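Long-range contact in Alr4995 protein (Nostoc sp., PDB 6LRF), which probably hydrolyses arginine to ornithine and converts ornithine to proline, acting as a bifunctional arginine dihydrolase and ornithine cyclodeaminase: residues 5-11 against 53-59. Coordinates in Å, arbitrary orientation, origin at the centre of the assembly. Residue numbers count along the deposited sequence, not the author numbering.
Sequences IRFLMCP and IVDLVTP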
ATOM      1  N   ILE B   5      19.835  61.110 -11.847  1.00 46.02           N
ATOM      2  CA  ILE B   5      18.699  60.211 -11.628  1.00 42.31           C
ATOM      3  C   ILE B   5      17.925  60.546 -10.343  1.00 39.65           C
ATOM      4  O   ILE B   5      18.525  60.819  -9.306  1.00 37.63           O
ATOM      5  CB  ILE B   5      19.180  58.735 -11.578  1.00 36.04           C
ATOM      6  CG1 ILE B   5      19.901  58.374 -12.883  1.00 40.03           C
ATOM      7  CG2 ILE B   5      18.015  57.785 -11.335  1.00 35.73           C
ATOM      8  CD1 ILE B   5      20.515  56.985 -12.890  1.00 44.11           C
ATOM      9  N   ARG B   6      16.593  60.531 -10.425  1.00 34.24           N
ATOM     10  CA  ARG B   6      15.741  60.802  -9.265  1.00 31.48           C
ATOM     11  C   ARG B   6      14.975  59.558  -8.808  1.00 33.96           C
ATOM     12  O   ARG B   6      14.429  58.821  -9.627  1.00 31.93           O
ATOM     13  CB  ARG B   6      14.733  61.916  -9.575  1.00 29.43           C
ATOM     14  CG  ARG B   6      15.324  63.153 -10.243  1.00 33.60           C
ATOM     15  CD  ARG B   6      14.238  64.201 -10.505  1.00 32.35           C
ATOM     16  NE  ARG B   6      13.757  64.845  -9.285  1.00 32.13           N
ATOM     17  CZ  ARG B   6      14.247  65.987  -8.801  1.00 37.23           C
ATOM     18  NH1 ARG B   6      15.249  66.609  -9.428  1.00 29.31           N
ATOM     19  NH2 ARG B   6      13.738  66.500  -7.685  1.00 35.85           N
ATOM     20  N   PHE B   7      14.925  59.351  -7.496  1.00 32.15           N
ATOM     21  CA  PHE B   7      14.098  58.313  -6.879  1.00 35.43           C
ATOM     22  C   PHE B   7      13.095  58.947  -5.944  1.00 34.85           C
ATOM     23  O   PHE B   7      13.396  59.943  -5.290  1.00 32.04           O
ATOM     24  CB  PHE B   7      14.941  57.311  -6.090  1.00 30.99           C
ATOM     25  CG  PHE B   7      15.801  56.441  -6.944  1.00 36.20           C
ATOM     26  CD1 PHE B   7      15.345  55.196  -7.370  1.00 29.65           C
ATOM     27  CD2 PHE B   7      17.069  56.865  -7.327  1.00 35.56           C
ATOM     28  CE1 PHE B   7      16.135  54.380  -8.170  1.00 32.09           C
ATOM     29  CE2 PHE B   7      17.878  56.056  -8.125  1.00 40.92           C
ATOM     30  CZ  PHE B   7      17.408  54.805  -8.548  1.00 39.80           C
ATOM     31  N   LEU B   8      11.904  58.365  -5.882  1.00 27.50           N
ATOM     32  CA  LEU B   8      10.884  58.800  -4.942  1.00 26.54           C
ATOM     33  C   LEU B   8      10.863  57.874  -3.738  1.00 30.77           C
ATOM     34  O   LEU B   8      10.833  56.654  -3.910  1.00 27.91           O
ATOM     35  CB  LEU B   8       9.528  58.798  -5.614  1.00 25.44           C
ATOM     36  CG  LEU B   8       8.358  59.168  -4.732  1.00 26.92           C
ATOM     37  CD1 LEU B   8       8.526  60.614  -4.301  1.00 28.95           C
ATOM     38  CD2 LEU B   8       7.106  58.965  -5.527  1.00 21.80           C
HETATM   39  N   MSE B   9      10.888  58.439  -2.531  1.00 29.57           N
HETATM   40  CA  MSE B   9      10.749  57.642  -1.310  1.00 30.13           C
HETATM   41  C   MSE B   9       9.722  58.253  -0.373  1.00 33.21           C
HETATM   42  O   MSE B   9       9.115  59.271  -0.678  1.00 31.99           O
HETATM   43  CB  MSE B   9      12.088  57.502  -0.585  1.00 37.71           C
HETATM   44  CG  MSE B   9      13.134  56.783  -1.402  1.00 35.68           C
HETATM   45 SE   MSE B   9      14.828  56.432  -0.454  1.00 63.27          SE
HETATM   46  CE  MSE B   9      14.178  55.226   0.962  1.00 45.14           C
ATOM     47  N   CYS B  10       9.508  57.615   0.764  1.00 31.41           N
ATOM     48  CA  CYS B  10       8.573  58.140   1.735  1.00 31.74           C
ATOM     49  C   CYS B  10       9.000  57.675   3.112  1.00 42.75           C
ATOM     50  O   CYS B  10       9.077  56.463   3.371  1.00 37.44           O
ATOM     51  CB  CYS B  10       7.146  57.698   1.419  1.00 35.40           C
ATOM     52  SG  CYS B  10       5.906  58.300   2.570  1.00 38.54           S
ATOM     53  N   PRO B  11       9.307  58.640   3.996  1.00 41.54           N
ATOM     54  CA  PRO B  11       9.824  58.355   5.337  1.00 42.09           C
ATOM     55  C   PRO B  11       8.823  57.581   6.203  1.00 39.47           C
ATOM     56  O   PRO B  11       7.609  57.724   6.041  1.00 36.00           O
ATOM     57  CB  PRO B  11      10.104  59.754   5.905  1.00 44.17           C
ATOM     58  CG  PRO B  11       9.205  60.660   5.144  1.00 43.23           C
ATOM     59  CD  PRO B  11       9.159  60.085   3.758  1.00 39.46           C
ATOM     60  N   ILE B  53      19.434  61.697  -6.771  1.00 34.50           N
ATOM     61  CA  ILE B  53      18.504  62.652  -6.186  1.00 34.86           C
ATOM     62  C   ILE B  53      17.316  61.909  -5.591  1.00 39.43           C
ATOM     63  O   ILE B  53      16.793  60.983  -6.216  1.00 41.30           O
ATOM     64  CB  ILE B  53      17.994  63.662  -7.251  1.00 34.45           C
ATOM     65  CG1 ILE B  53      19.165  64.371  -7.941  1.00 37.03           C
ATOM     66  CG2 ILE B  53      17.013  64.661  -6.644  1.00 31.79           C
ATOM     67  CD1 ILE B  53      18.751  65.158  -9.210  1.00 38.63           C
ATOM     68  N   VAL B  54      16.871  62.302  -4.402  1.00 32.49           N
ATOM     69  CA  VAL B  54      15.720  61.632  -3.802  1.00 37.70           C
ATOM     70  C   VAL B  54      14.629  62.622  -3.422  1.00 35.62           C
ATOM     71  O   VAL B  54      14.837  63.486  -2.581  1.00 40.51           O
ATOM     72  CB  VAL B  54      16.116  60.807  -2.541  1.00 36.90           C
ATOM     73  CG1 VAL B  54      14.884  60.176  -1.892  1.00 31.96           C
ATOM     74  CG2 VAL B  54      17.156  59.744  -2.887  1.00 39.83           C
ATOM     75  N   ASP B  55      13.469  62.496  -4.058  1.00 32.46           N
ATOM     76  CA  ASP B  55      12.287  63.229  -3.648  1.00 34.43           C
ATOM     77  C   ASP B  55      11.530  62.421  -2.617  1.00 35.61           C
ATOM     78  O   ASP B  55      11.678  61.201  -2.544  1.00 34.45           O
ATOM     79  CB  ASP B  55      11.373  63.527  -4.836  1.00 31.32           C
ATOM     80  CG  ASP B  55      12.008  64.467  -5.845  1.00 44.85           C
ATOM     81  OD1 ASP B  55      12.802  65.353  -5.440  1.00 45.05           O
ATOM     82  OD2 ASP B  55      11.704  64.318  -7.049  1.00 41.20           O
ATOM     83  N   LEU B  56      10.708  63.104  -1.831  1.00 32.00           N
ATOM     84  CA  LEU B  56       9.943  62.456  -0.784  1.00 34.73           C
ATOM     85  C   LEU B  56       8.469  62.793  -0.916  1.00 37.25           C
ATOM     86  O   LEU B  56       8.129  63.923  -1.249  1.00 34.24           O
ATOM     87  CB  LEU B  56      10.457  62.876   0.595  1.00 32.59           C
ATOM     88  CG  LEU B  56      11.935  62.628   0.915  1.00 36.96           C
ATOM     89  CD1 LEU B  56      12.248  63.172   2.300  1.00 35.09           C
ATOM     90  CD2 LEU B  56      12.283  61.143   0.846  1.00 37.20           C
ATOM     91  N   VAL B  57       7.607  61.798  -0.683  1.00 35.23           N
ATOM     92  CA  VAL B  57       6.165  61.992  -0.526  1.00 32.81           C
ATOM     93  C   VAL B  57       5.909  62.392   0.915  1.00 37.73           C
ATOM     94  O   VAL B  57       6.633  61.949   1.799  1.00 43.05           O
ATOM     95  CB  VAL B  57       5.346  60.694  -0.817  1.00 38.51           C
ATOM     96  CG1 VAL B  57       3.837  60.958  -0.714  1.00 35.25           C
ATOM     97  CG2 VAL B  57       5.705  60.093  -2.164  1.00 30.91           C
ATOM     98  N   THR B  58       4.886  63.200   1.169  1.00 40.97           N
ATOM     99  CA  THR B  58       4.523  63.521   2.548  1.00 42.14           C
ATOM    100  C   THR B  58       3.776  62.367   3.208  1.00 42.05           C
ATOM    101  O   THR B  58       2.661  62.035   2.793  1.00 42.86           O
ATOM    102  CB  THR B  58       3.650  64.768   2.621  1.00 37.49           C
ATOM    103  OG1 THR B  58       4.343  65.864   2.020  1.00 36.69           O
ATOM    104  CG2 THR B  58       3.333  65.090   4.061  1.00 38.80           C
ATOM    105  N   PRO B  59       4.385  61.757   4.240  1.00 44.79           N
ATOM    106  CA  PRO B  59       3.759  60.623   4.938  1.00 46.40           C
ATOM    107  C   PRO B  59       2.399  60.989   5.514  1.00 43.79           C
ATOM    108  O   PRO B  59       2.152  62.144   5.843  1.00 47.97           O
ATOM    109  CB  PRO B  59       4.762  60.284   6.052  1.00 46.89           C
ATOM    110  CG  PRO B  59       5.652  61.482   6.166  1.00 46.50           C
ATOM    111  CD  PRO B  59       5.699  62.100   4.807  1.00 42.65           C
TER
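Five backbone hydrogen bonds join 5-11 to 53-59 as parallel neighbours: Ile53 N to Ile5 O and Phe7 N to Ile53 O at 2.8 Å each, Asp55 N to Phe7 O at 2.8 Å, then Met9 N to Asp55 O and Val57 N to Met9 O at 2.9 Å each. Each strand bonds through alternate residues, as parallel pairing requires, and CA-H...O contacts such as Arg6 CA to Ile53 O (3.2 Å) supplement them. The -31° crossing angle between the strand axes expresses the sheet's twist.

The one salt bridge is diagonal to the register: Arg6 NH2 lies 2.7 Å from Asp55 OD1, and Arg6 NE donates to Asp55 OD2 at 3.1 Å, so the carboxylate meets the guanidinium at its edge. Ile53 CG2 packs over one guanidinium face.

Apolar contacts occupy both faces. Leu8 CD1 reaches Val57 CG2 (3.6 Å) on the Arg6 side, while Met9, a selenomethionine, places CG 3.8 Å from Val54 CG1 on the other. Past the strands, Pro11 CG meets Pro59 CG at 3.8 Å.

The connection through helix 34-49 makes a right-handed beta-alpha-beta crossover, its helix packing on Met9 and Val54; Trp100 of helix 93-103 touches Leu8 and Asp55 on the opposite face. Strand 267-268 pairs antiparallel with the other edge of 6-9, placing 6-9 centrally in this small sheet of the GME-family domain.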